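Local coordinates for protein phosphodiesterase (Salpingoeca rosetta, PDB 5VYD) that belongs to the cyclic nucleotide phosphodiesterase family and has an all-helical, metal-binding domain of the HD type that holds a zinc ion and a magnesium ion, at residues 11-16 against 222-227; 83-88 against 288-293; 111-116 against 239-244; 278-283 against 298-303. All coordinates share one frame; numbering follows the deposited sequence.

Contact 1: residues 11-16 against 222-227; sequences FTWDFD and NPIKPF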
# COMPACT_ATOMS: atom_id res chain seq x y z
N PHE A 11 -7.02 16.58 -1.19
CA PHE A 11 -5.72 15.92 -1.11
C PHE A 11 -4.95 16.41 0.12
O PHE A 11 -3.96 17.14 0.04
CB PHE A 11 -4.94 16.15 -2.40
CG PHE A 11 -5.63 15.60 -3.62
CD1 PHE A 11 -6.10 14.30 -3.62
CD2 PHE A 11 -5.82 16.39 -4.74
CE1 PHE A 11 -6.74 13.78 -4.73
CE2 PHE A 11 -6.47 15.88 -5.85
CZ PHE A 11 -6.93 14.57 -5.85
N THR A 12 -5.46 15.99 1.27
CA THR A 12 -4.83 16.23 2.56
C THR A 12 -4.54 14.90 3.24
O THR A 12 -4.98 13.84 2.80
CB THR A 12 -5.71 17.11 3.47
OG1 THR A 12 -7.01 16.51 3.59
CG2 THR A 12 -5.84 18.51 2.89
N TRP A 13 -3.78 14.97 4.34
CA TRP A 13 -3.32 13.78 5.04
C TRP A 13 -4.33 13.24 6.04
O TRP A 13 -3.99 12.33 6.80
CB TRP A 13 -1.99 14.08 5.74
CG TRP A 13 -0.83 13.98 4.82
CD1 TRP A 13 -0.19 15.00 4.17
CD2 TRP A 13 -0.17 12.77 4.41
NE1 TRP A 13 0.83 14.51 3.40
CE2 TRP A 13 0.87 13.14 3.53
CE3 TRP A 13 -0.34 11.42 4.72
CZ2 TRP A 13 1.72 12.21 2.94
CZ3 TRP A 13 0.51 10.49 4.13
CH2 TRP A 13 1.53 10.89 3.26
N ASP A 14 -5.56 13.76 6.05
CA ASP A 14 -6.61 13.23 6.92
C ASP A 14 -7.62 12.39 6.15
O ASP A 14 -8.63 11.97 6.73
CB ASP A 14 -7.32 14.38 7.64
CG ASP A 14 -8.10 15.27 6.70
OD1 ASP A 14 -7.59 15.55 5.59
OD2 ASP A 14 -9.22 15.69 7.05
N PHE A 15 -7.38 12.14 4.87
CA PHE A 15 -8.32 11.39 4.05
C PHE A 15 -8.45 9.96 4.56
O PHE A 15 -7.46 9.29 4.88
CB PHE A 15 -7.86 11.39 2.60
CG PHE A 15 -8.70 10.53 1.69
CD1 PHE A 15 -9.87 11.03 1.15
CD2 PHE A 15 -8.30 9.25 1.36
CE1 PHE A 15 -10.65 10.25 0.31
CE2 PHE A 15 -9.08 8.46 0.53
CZ PHE A 15 -10.25 8.96 0.00
N ASP A 16 -9.69 9.49 4.64
CA ASP A 16 -9.97 8.09 4.96
C ASP A 16 -11.13 7.62 4.09
O ASP A 16 -12.22 8.19 4.15
CB ASP A 16 -10.29 7.89 6.44
CG ASP A 16 -10.29 6.42 6.85
OD1 ASP A 16 -10.56 5.55 5.99
OD2 ASP A 16 -10.01 6.12 8.03
N ASN A 222 -1.73 3.10 8.09
CA ASN A 222 -2.43 3.19 9.37
C ASN A 222 -1.74 4.12 10.35
O ASN A 222 -2.39 5.06 10.85
CB ASN A 222 -2.63 1.79 9.96
CG ASN A 222 -3.54 0.92 9.11
OD1 ASN A 222 -4.00 1.35 8.05
ND2 ASN A 222 -3.78 -0.30 9.55
N PRO A 223 -0.45 3.97 10.68
CA PRO A 223 0.17 4.84 11.68
C PRO A 223 0.45 6.26 11.20
O PRO A 223 0.94 7.07 12.00
CB PRO A 223 1.49 4.11 12.02
CG PRO A 223 1.35 2.74 11.44
CD PRO A 223 0.50 2.93 10.24
N ILE A 224 0.18 6.59 9.94
CA ILE A 224 0.46 7.92 9.42
C ILE A 224 -0.83 8.66 9.06
O ILE A 224 -0.82 9.59 8.26
CB ILE A 224 1.42 7.86 8.22
CG1 ILE A 224 0.85 6.98 7.11
CG2 ILE A 224 2.79 7.36 8.66
CD1 ILE A 224 1.73 6.93 5.87
N LYS A 225 -1.95 8.24 9.66
CA LYS A 225 -3.24 8.91 9.53
C LYS A 225 -3.69 9.36 10.91
O LYS A 225 -3.07 8.96 11.91
CB LYS A 225 -4.26 7.96 8.88
CG LYS A 225 -4.06 7.74 7.39
CD LYS A 225 -4.49 8.95 6.58
CE LYS A 225 -4.29 8.71 5.09
NZ LYS A 225 -4.84 9.83 4.28
N PRO A 226 -4.73 10.19 11.03
CA PRO A 226 -5.25 10.52 12.36
C PRO A 226 -5.61 9.26 13.14
O PRO A 226 -5.98 8.23 12.56
CB PRO A 226 -6.49 11.37 12.06
CG PRO A 226 -6.75 11.21 10.59
CD PRO A 226 -5.41 10.96 9.98
N PHE A 227 -5.48 9.34 14.47
CA PHE A 227 -5.58 8.14 15.30
C PHE A 227 -6.92 7.43 15.13
O PHE A 227 -6.97 6.19 15.23
CB PHE A 227 -5.36 8.48 16.77
CG PHE A 227 -5.51 7.30 17.68
CD1 PHE A 227 -4.47 6.39 17.82
CD2 PHE A 227 -6.69 7.09 18.38
CE1 PHE A 227 -4.61 5.29 18.66
CE2 PHE A 227 -6.83 5.99 19.22
CZ PHE A 227 -5.79 5.09 19.36

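Contact 2: residues 83-88 against 288-293; sequences TSVATE and QAFPKL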
# COMPACT_ATOMS: atom_id res chain seq x y z
N THR A 83 3.50 13.52 -4.96
CA THR A 83 3.33 14.97 -5.11
C THR A 83 4.30 15.73 -4.22
O THR A 83 4.83 16.78 -4.61
CB THR A 83 1.88 15.36 -4.80
OG1 THR A 83 1.10 15.30 -6.00
CG2 THR A 83 1.79 16.76 -4.20
N SER A 84 4.58 15.21 -3.03
CA SER A 84 5.41 15.93 -2.07
C SER A 84 6.90 15.73 -2.30
O SER A 84 7.70 16.58 -1.88
CB SER A 84 5.05 15.50 -0.65
OG SER A 84 6.10 15.78 0.25
N VAL A 85 7.31 14.65 -2.96
CA VAL A 85 8.70 14.23 -2.89
C VAL A 85 9.30 13.92 -4.26
O VAL A 85 10.49 14.17 -4.49
CB VAL A 85 8.83 13.02 -1.94
CG1 VAL A 85 9.58 11.86 -2.59
CG2 VAL A 85 9.49 13.45 -0.65
N ALA A 86 8.49 13.40 -5.19
CA ALA A 86 9.02 12.80 -6.41
C ALA A 86 8.76 13.61 -7.67
O ALA A 86 9.16 13.17 -8.75
CB ALA A 86 8.43 11.39 -6.59
N THR A 87 8.14 14.78 -7.57
CA THR A 87 7.71 15.51 -8.76
C THR A 87 8.87 15.94 -9.65
O THR A 87 8.64 16.31 -10.81
CB THR A 87 6.89 16.74 -8.37
OG1 THR A 87 7.62 17.53 -7.42
CG2 THR A 87 5.56 16.31 -7.76
N GLU A 88 10.11 15.89 -9.16
CA GLU A 88 11.25 16.37 -9.93
C GLU A 88 12.22 15.25 -10.32
O GLU A 88 13.38 15.53 -10.62
CB GLU A 88 11.99 17.46 -9.16
CG GLU A 88 11.08 18.62 -8.77
CD GLU A 88 10.14 19.06 -9.89
OE1 GLU A 88 10.58 19.19 -11.05
OE2 GLU A 88 8.95 19.28 -9.59
N GLN A 288 15.11 11.04 6.46
CA GLN A 288 16.46 11.51 6.17
C GLN A 288 16.67 11.67 4.67
O GLN A 288 17.20 12.69 4.21
CB GLN A 288 17.49 10.56 6.78
CG GLN A 288 17.55 10.62 8.30
CD GLN A 288 18.40 9.52 8.89
OE1 GLN A 288 18.05 8.93 9.91
NE2 GLN A 288 19.53 9.24 8.25
N ALA A 289 16.27 10.66 3.89
CA ALA A 289 16.39 10.76 2.44
C ALA A 289 15.47 11.83 1.88
O ALA A 289 15.82 12.50 0.90
CB ALA A 289 16.10 9.40 1.80
N PHE A 290 14.29 12.01 2.48
CA PHE A 290 13.31 12.98 2.01
C PHE A 290 12.85 13.83 3.19
O PHE A 290 11.85 13.51 3.85
CB PHE A 290 12.13 12.28 1.34
CG PHE A 290 12.52 11.52 0.11
CD1 PHE A 290 12.99 12.19 -1.02
CD2 PHE A 290 12.43 10.14 0.07
CE1 PHE A 290 13.35 11.49 -2.15
CE2 PHE A 290 12.79 9.43 -1.07
CZ PHE A 290 13.25 10.11 -2.18
N PRO A 291 13.55 14.93 3.47
CA PRO A 291 13.19 15.75 4.65
C PRO A 291 11.79 16.32 4.58
O PRO A 291 11.22 16.65 5.64
CB PRO A 291 14.25 16.86 4.64
CG PRO A 291 15.39 16.29 3.85
CD PRO A 291 14.75 15.43 2.80
N LYS A 292 11.20 16.46 3.39
CA LYS A 292 9.84 16.97 3.31
C LYS A 292 8.81 16.04 3.95
O LYS A 292 7.68 16.47 4.17
CB LYS A 292 9.46 17.24 1.85
CG LYS A 292 10.10 18.50 1.27
CD LYS A 292 9.65 18.75 -0.16
CE LYS A 292 10.25 20.04 -0.70
NZ LYS A 292 9.99 20.20 -2.16
N LEU A 293 9.18 14.80 4.26
CA LEU A 293 8.26 13.83 4.84
C LEU A 293 8.43 13.65 6.34
O LEU A 293 7.78 12.77 6.92
CB LEU A 293 8.41 12.47 4.14
CG LEU A 293 8.06 12.43 2.66
CD1 LEU A 293 8.26 11.03 2.10
CD2 LEU A 293 6.63 12.90 2.43

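Contact 3: residues 111-116 against 239-244; sequences GLTNAF and KEFNNQ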
# COMPACT_ATOMS: atom_id res chain seq x y z
N GLY A 111 -7.90 -11.88 2.89
CA GLY A 111 -7.67 -11.75 4.32
C GLY A 111 -6.71 -12.76 4.90
O GLY A 111 -6.63 -12.87 6.13
N LEU A 112 -5.99 -13.50 4.06
CA LEU A 112 -5.06 -14.52 4.50
C LEU A 112 -3.64 -14.14 4.09
O LEU A 112 -3.43 -13.54 3.03
CB LEU A 112 -5.43 -15.89 3.91
CG LEU A 112 -6.86 -16.34 4.23
CD1 LEU A 112 -7.23 -17.59 3.45
CD2 LEU A 112 -7.03 -16.57 5.72
N THR A 113 -2.68 -14.47 4.94
CA THR A 113 -1.30 -14.09 4.69
C THR A 113 -0.60 -15.11 3.79
O THR A 113 -1.12 -16.21 3.53
CB THR A 113 -0.53 -13.93 6.00
OG1 THR A 113 -0.51 -15.19 6.70
CG2 THR A 113 -1.18 -12.87 6.87
N ASN A 114 0.59 -14.74 3.32
CA ASN A 114 1.43 -15.66 2.57
C ASN A 114 1.71 -16.93 3.37
O ASN A 114 1.75 -18.03 2.80
CB ASN A 114 2.75 -14.99 2.18
CG ASN A 114 2.61 -14.10 0.96
OD1 ASN A 114 1.67 -14.24 0.19
ND2 ASN A 114 3.56 -13.18 0.78
N ALA A 115 1.92 -16.79 4.68
CA ALA A 115 2.20 -17.96 5.51
C ALA A 115 1.06 -18.96 5.44
O ALA A 115 1.29 -20.17 5.43
CB ALA A 115 2.47 -17.53 6.95
N PHE A 116 -0.18 -18.47 5.38
CA PHE A 116 -1.32 -19.38 5.24
C PHE A 116 -1.22 -20.18 3.96
O PHE A 116 -1.41 -21.40 3.96
CB PHE A 116 -2.64 -18.61 5.28
CG PHE A 116 -3.85 -19.49 5.07
CD1 PHE A 116 -4.33 -19.75 3.80
CD2 PHE A 116 -4.50 -20.06 6.15
CE1 PHE A 116 -5.43 -20.57 3.61
CE2 PHE A 116 -5.60 -20.87 5.97
CZ PHE A 116 -6.07 -21.12 4.70
N LYS A 239 -9.11 -8.15 12.95
CA LYS A 239 -10.20 -9.07 12.67
C LYS A 239 -9.81 -10.09 11.60
O LYS A 239 -10.18 -11.26 11.69
CB LYS A 239 -11.45 -8.29 12.24
CG LYS A 239 -12.68 -9.14 12.03
CD LYS A 239 -13.10 -9.85 13.31
CE LYS A 239 -14.36 -10.67 13.10
NZ LYS A 239 -14.81 -11.37 14.34
N GLU A 240 -9.04 -9.65 10.59
CA GLU A 240 -8.55 -10.60 9.59
C GLU A 240 -7.60 -11.61 10.22
O GLU A 240 -7.64 -12.80 9.87
CB GLU A 240 -7.86 -9.85 8.45
CG GLU A 240 -8.81 -9.24 7.44
CD GLU A 240 -8.09 -8.66 6.24
OE1 GLU A 240 -6.88 -8.91 6.09
OE2 GLU A 240 -8.74 -7.94 5.45
N PHE A 241 -6.74 -11.17 11.13
CA PHE A 241 -5.84 -12.09 11.81
C PHE A 241 -6.60 -13.11 12.64
O PHE A 241 -6.29 -14.30 12.62
CB PHE A 241 -4.85 -11.32 12.68
CG PHE A 241 -3.81 -10.55 11.91
CD1 PHE A 241 -3.53 -10.86 10.59
CD2 PHE A 241 -3.10 -9.53 12.52
CE1 PHE A 241 -2.57 -10.16 9.89
CE2 PHE A 241 -2.14 -8.82 11.82
CZ PHE A 241 -1.87 -9.14 10.50
N ASN A 242 -7.61 -12.66 13.40
CA ASN A 242 -8.41 -13.60 14.18
C ASN A 242 -9.20 -14.53 13.28
O ASN A 242 -9.39 -15.71 13.60
CB ASN A 242 -9.35 -12.85 15.13
CG ASN A 242 -8.66 -11.77 15.93
OD1 ASN A 242 -9.20 -10.67 16.11
ND2 ASN A 242 -7.46 -12.06 16.44
N ASN A 243 -9.69 -14.01 12.15
CA ASN A 243 -10.41 -14.86 11.20
C ASN A 243 -9.50 -15.94 10.65
O ASN A 243 -9.91 -17.10 10.52
CB ASN A 243 -10.98 -14.01 10.06
CG ASN A 243 -12.24 -13.27 10.46
OD1 ASN A 243 -12.87 -13.59 11.47
ND2 ASN A 243 -12.61 -12.27 9.68
N GLN A 244 -8.25 -15.60 10.33
CA GLN A 244 -7.30 -16.59 9.83
C GLN A 244 -6.96 -17.62 10.90
O GLN A 244 -6.75 -18.80 10.59
CB GLN A 244 -6.04 -15.90 9.30
CG GLN A 244 -4.98 -16.87 8.80
CD GLN A 244 -3.75 -16.16 8.26
OE1 GLN A 244 -3.83 -15.06 7.71
NE2 GLN A 244 -2.59 -16.79 8.40
O HOH W 1 -8.91 -13.66 7.41
O HOH W 2 -5.00 -12.54 8.10
O HOH W 3 -4.43 -10.37 6.36

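Contact 4: residues 278-283 against 298-303; sequences VVKPWH and DTIDAN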
# COMPACT_ATOMS: atom_id res chain seq x y z
N VAL A 278 8.68 -1.52 13.04
CA VAL A 278 8.53 -1.53 11.59
C VAL A 278 8.37 -0.11 11.06
O VAL A 278 9.22 0.39 10.31
CB VAL A 278 7.34 -2.41 11.15
CG1 VAL A 278 7.14 -2.31 9.64
CG2 VAL A 278 7.55 -3.86 11.57
N VAL A 279 7.29 0.57 11.46
CA VAL A 279 6.91 1.82 10.81
C VAL A 279 7.84 2.96 11.20
O VAL A 279 8.35 3.69 10.34
CB VAL A 279 5.44 2.16 11.11
CG1 VAL A 279 5.08 3.51 10.52
CG2 VAL A 279 4.54 1.07 10.57
N LYS A 280 8.06 3.14 12.51
CA LYS A 280 8.86 4.29 12.95
C LYS A 280 10.31 4.21 12.47
O LYS A 280 10.81 5.20 11.92
CB LYS A 280 8.76 4.45 14.47
CG LYS A 280 9.44 5.69 15.02
CD LYS A 280 9.09 5.91 16.49
CE LYS A 280 9.81 7.13 17.06
NZ LYS A 280 9.40 7.42 18.46
N PRO A 281 11.03 3.09 12.63
CA PRO A 281 12.39 3.04 12.06
C PRO A 281 12.41 3.23 10.56
O PRO A 281 13.36 3.81 10.03
CB PRO A 281 12.91 1.65 12.47
CG PRO A 281 11.70 0.89 12.93
CD PRO A 281 10.75 1.90 13.46
N TRP A 282 11.38 2.76 9.86
CA TRP A 282 11.28 2.97 8.42
C TRP A 282 11.19 4.45 8.09
O TRP A 282 11.98 4.97 7.29
CB TRP A 282 10.07 2.21 7.88
CG TRP A 282 9.77 2.48 6.45
CD1 TRP A 282 8.90 3.41 5.96
CD2 TRP A 282 10.31 1.80 5.31
NE1 TRP A 282 8.87 3.36 4.59
CE2 TRP A 282 9.72 2.37 4.16
CE3 TRP A 282 11.22 0.76 5.15
CZ2 TRP A 282 10.03 1.94 2.88
CZ3 TRP A 282 11.53 0.33 3.87
CH2 TRP A 282 10.93 0.93 2.75
N HIS A 283 10.23 5.16 8.69
CA HIS A 283 10.05 6.57 8.40
C HIS A 283 11.20 7.43 8.91
O HIS A 283 11.35 8.57 8.44
CB HIS A 283 8.73 7.07 8.99
CG HIS A 283 7.55 6.82 8.11
ND1 HIS A 283 7.09 7.75 7.20
CD2 HIS A 283 6.73 5.75 8.00
CE1 HIS A 283 6.04 7.26 6.57
NE2 HIS A 283 5.80 6.05 7.03
N ASP A 298 5.85 13.06 13.29
CA ASP A 298 5.00 13.63 14.33
C ASP A 298 3.66 12.92 14.39
O ASP A 298 3.12 12.70 15.48
CB ASP A 298 4.81 15.13 14.09
CG ASP A 298 6.13 15.87 13.99
OD1 ASP A 298 7.10 15.45 14.65
OD2 ASP A 298 6.19 16.88 13.25
N THR A 299 3.10 12.57 13.23
CA THR A 299 1.87 11.78 13.22
C THR A 299 2.10 10.41 13.84
O THR A 299 1.25 9.91 14.60
CB THR A 299 1.34 11.65 11.79
OG1 THR A 299 1.08 12.95 11.26
CG2 THR A 299 0.05 10.83 11.76
N ILE A 300 3.24 9.79 13.55
CA ILE A 300 3.55 8.47 14.10
C ILE A 300 3.74 8.56 15.61
O ILE A 300 3.29 7.69 16.36
CB ILE A 300 4.78 7.87 13.40
CG1 ILE A 300 4.45 7.55 11.94
CG2 ILE A 300 5.25 6.62 14.12
CD1 ILE A 300 5.64 7.08 11.13
N ASP A 301 4.42 9.62 16.08
CA ASP A 301 4.58 9.81 17.52
C ASP A 301 3.25 10.06 18.20
O ASP A 301 2.98 9.52 19.28
CB ASP A 301 5.56 10.96 17.79
CG ASP A 301 7.01 10.54 17.62
OD1 ASP A 301 7.31 9.34 17.78
OD2 ASP A 301 7.85 11.42 17.33
N ALA A 302 2.39 10.88 17.59
CA ALA A 302 1.09 11.18 18.18
C ALA A 302 0.25 9.92 18.34
O ALA A 302 -0.35 9.68 19.39
CB ALA A 302 0.35 12.21 17.32
N ASN A 303 0.20 9.08 17.30
CA ASN A 303 -0.54 7.83 17.39
C ASN A 303 0.13 6.87 18.37
O ASN A 303 -0.56 6.15 19.11
CB ASN A 303 -0.67 7.19 16.01
CG ASN A 303 -1.52 8.01 15.07
OD1 ASN A 303 -2.37 8.79 15.51
ND2 ASN A 303 -1.29 7.86 13.77

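Contact 1: residues 11-16 against 222-227
K225 reaches across to the 11-16 loop and donates a hydrogen bond from NZ to F15 O at 2.7 Å. The nitrogen lies in the carbonyl plane, on a lone pair of the oxygen, with a C=O...N angle of 127°. The chain of K225 is bent at chi2 (-74°) and straight beyond it. This bend lays the methylenes against the loop, where CD lies 3.4 Å from W13 O. The ammonium group ends against F15, the last residue of the type I turn T12-F15; F15 CB lies 3.8 Å from K225 NZ.

W13 is the other large contributor. The side chains of W13 and I224 meet at a slant, with the six-membered ring nearest I224. W13 CZ3 lies 4.1 Å from I224 CD1, and W13 CE3 is 4.0 Å from I224 O. The indole also meets F295 edge-to-face and rests on T77, L80 and L81 of helix 68-86. P226, the N-cap residue of helix 227-250, lies at the outer side of the contact. Its CD is 3.7 Å from W13 O and 4.0 Å from D14 CA.

The contact joins the loop after helix 7-10 to the loop between helices 204-219 and 227-250. The lysine is buried, and its one hydrogen bond across the contact is to a backbone carbonyl. It thus links the two loops through a main-chain oxygen, while W13 and I224 add an apolar contact next to it.

Contact 2: residues 83-88 against 288-293
F290, the first residue beyond helix 264-289, meets V85 near the end of helix 68-86. The CA atoms of F290 and V85 are 6.8 Å apart. The two methyls of V85 share the work. V85 CG1 sits over one face of the phenyl ring as a CH-pi contact, 3.8 Å from the F290 ring centroid and 13° off the ring normal. V85 CG2 packs at the root of the ring, 3.5 Å from F290 CB. The side chains of V85 and F290 cross at about a right angle. F290 CG is anti to its carbonyl carbon, with chi1 at -63°, and this sets the ring face against the valine.

P291 opens a short 3-10 turn that runs to L293. The fold here is the all-helical phosphodiesterase domain. The contact ties the C-terminal end of helix 68-86 to the turn that leads from helix 264-289 toward helix 295-316. Helix 204-219 lies against the same patch, with L214 on V85 and V210 on F290.

K292 follows with a chain that is extended beyond CG. Its methylenes pass S84, where K292 CD lies 3.4 Å from S84 O. K292 CB is also near the S84 hydroxyl. This is the exposed margin of the contact.

L293 closes the turn, with its backbone N bonded to F290 O. Its side chain divides between two neighbours. L293 CG lies 3.7 Å from V85 CG2, while the branch L293 CD2 lies 3.7 Å from S84 OG.

Contact 3: residues 111-116 against 239-244
Q244 on helix 227-250 reaches the 111-116 segment with an extended side chain. CG is anti to the backbone N (chi1 178°), which carries the chain away from its own helix. Q244 CB touches L112 CD2 at 3.8 Å. The next carbon, CG, meets the same methyl and also nears F116 CD2. At the tip the amide lies against T113, and the two side chains cross at about a right angle. Q244 OE1 accepts a hydrogen bond from T113 N at 3.1 Å. The donor stands 42° out of the carbonyl plane. Q244 NE2 donates to T113 OG1, also at 3.1 Å, and this partner lies nearly in the amide plane. Q244 NE2 has a second acceptor in E248 OE2, and F116 CB lies 3.6 Å from Q244 NE2. With bonds at both ends, the amide is fixed in rotation.

One turn earlier, E240 faces G111. E240 OE1 lies 3.4 Å from G111 CA, and E240 OE2 takes hydrogen bonds from the backbone N atoms of F65 and H66. G111 has a positive phi (79°), a conformation that favours glycine. A water between the backbones donates to G111 O and, at 2.9 Å, to E240 O.

T113 is the N-cap residue of helix 114-120. Q244 bonds both its backbone N and its hydroxyl. The glutamine amide thus joins the N-cap of helix 114-120 to helix 227-250. The contact lies in the metal-binding region of the phosphodiesterase domain, with the E240 side chain about 9 Å from both zinc and magnesium.

Contact 4: residues 278-283 against 298-303
V279, K280 and H283 face I300 and D301 where the segments 278-283 and 298-303 run nearly antiparallel, their axes 10.5 Å apart at a signed angle of -156°. The two segments belong to helices 264-289 and 295-316, a helical hairpin in the all-helical phosphodiesterase domain. Helix 264-289 is kinked at P281, whose N has no bond to the turn before. K280 and I300 have the nearest CA atoms, 6.9 Å apart.

I300 is the centre of the apolar part. Its CG1 is anti to the carbonyl carbon (chi1 -67°) and the chain runs on extended, so CD1 reaches helix 264-289. There I300 CD1 lies over one face of the H283 imidazole, 3.6 Å from H283 CD2. It also packs at 3.7 Å against V279 CG1. The side chain of I300 crosses both V279 and H283 at a slant. The other branch, I300 CG2, lies 4.1 Å from K280 CB. I224, from the loop before helix 227-250, touches both I300 and H283. L296 and L297 lie against H283 too.

K280 forms the polar side of the contact. Its chain is extended along its whole length, with CG anti to the backbone N. This carries the ammonium past I300 to D301, and the two side chains meet at about a right angle. The result is a salt bridge from K280 NZ to D301 OD1 at 2.9 Å. The bond uses the syn lone pair of OD1, on the side of the other carboxylate oxygen.

All four contacts lie in one all-helical chain. Contacts 1 and 4 are close, with centres about 13 Å apart. They touch where N303 ND2 probably bonds K225 O and P223 O, which joins helix 295-316 to the 222-227 loop. Contacts 2 and 4 share helix 264-289, and their centres are about 17 Å apart. Contact 3 lies farthest from contact 2, about 34 Å between centres and on the opposite side of the chain's centre. Along the chain, contact 3 is nested inside contact 2, and contact 1 closes before contact 4 opens. Contacts 1 and 2 bring early and late parts together, contact 3 joins two middle parts, and contact 4 pairs successive late helices.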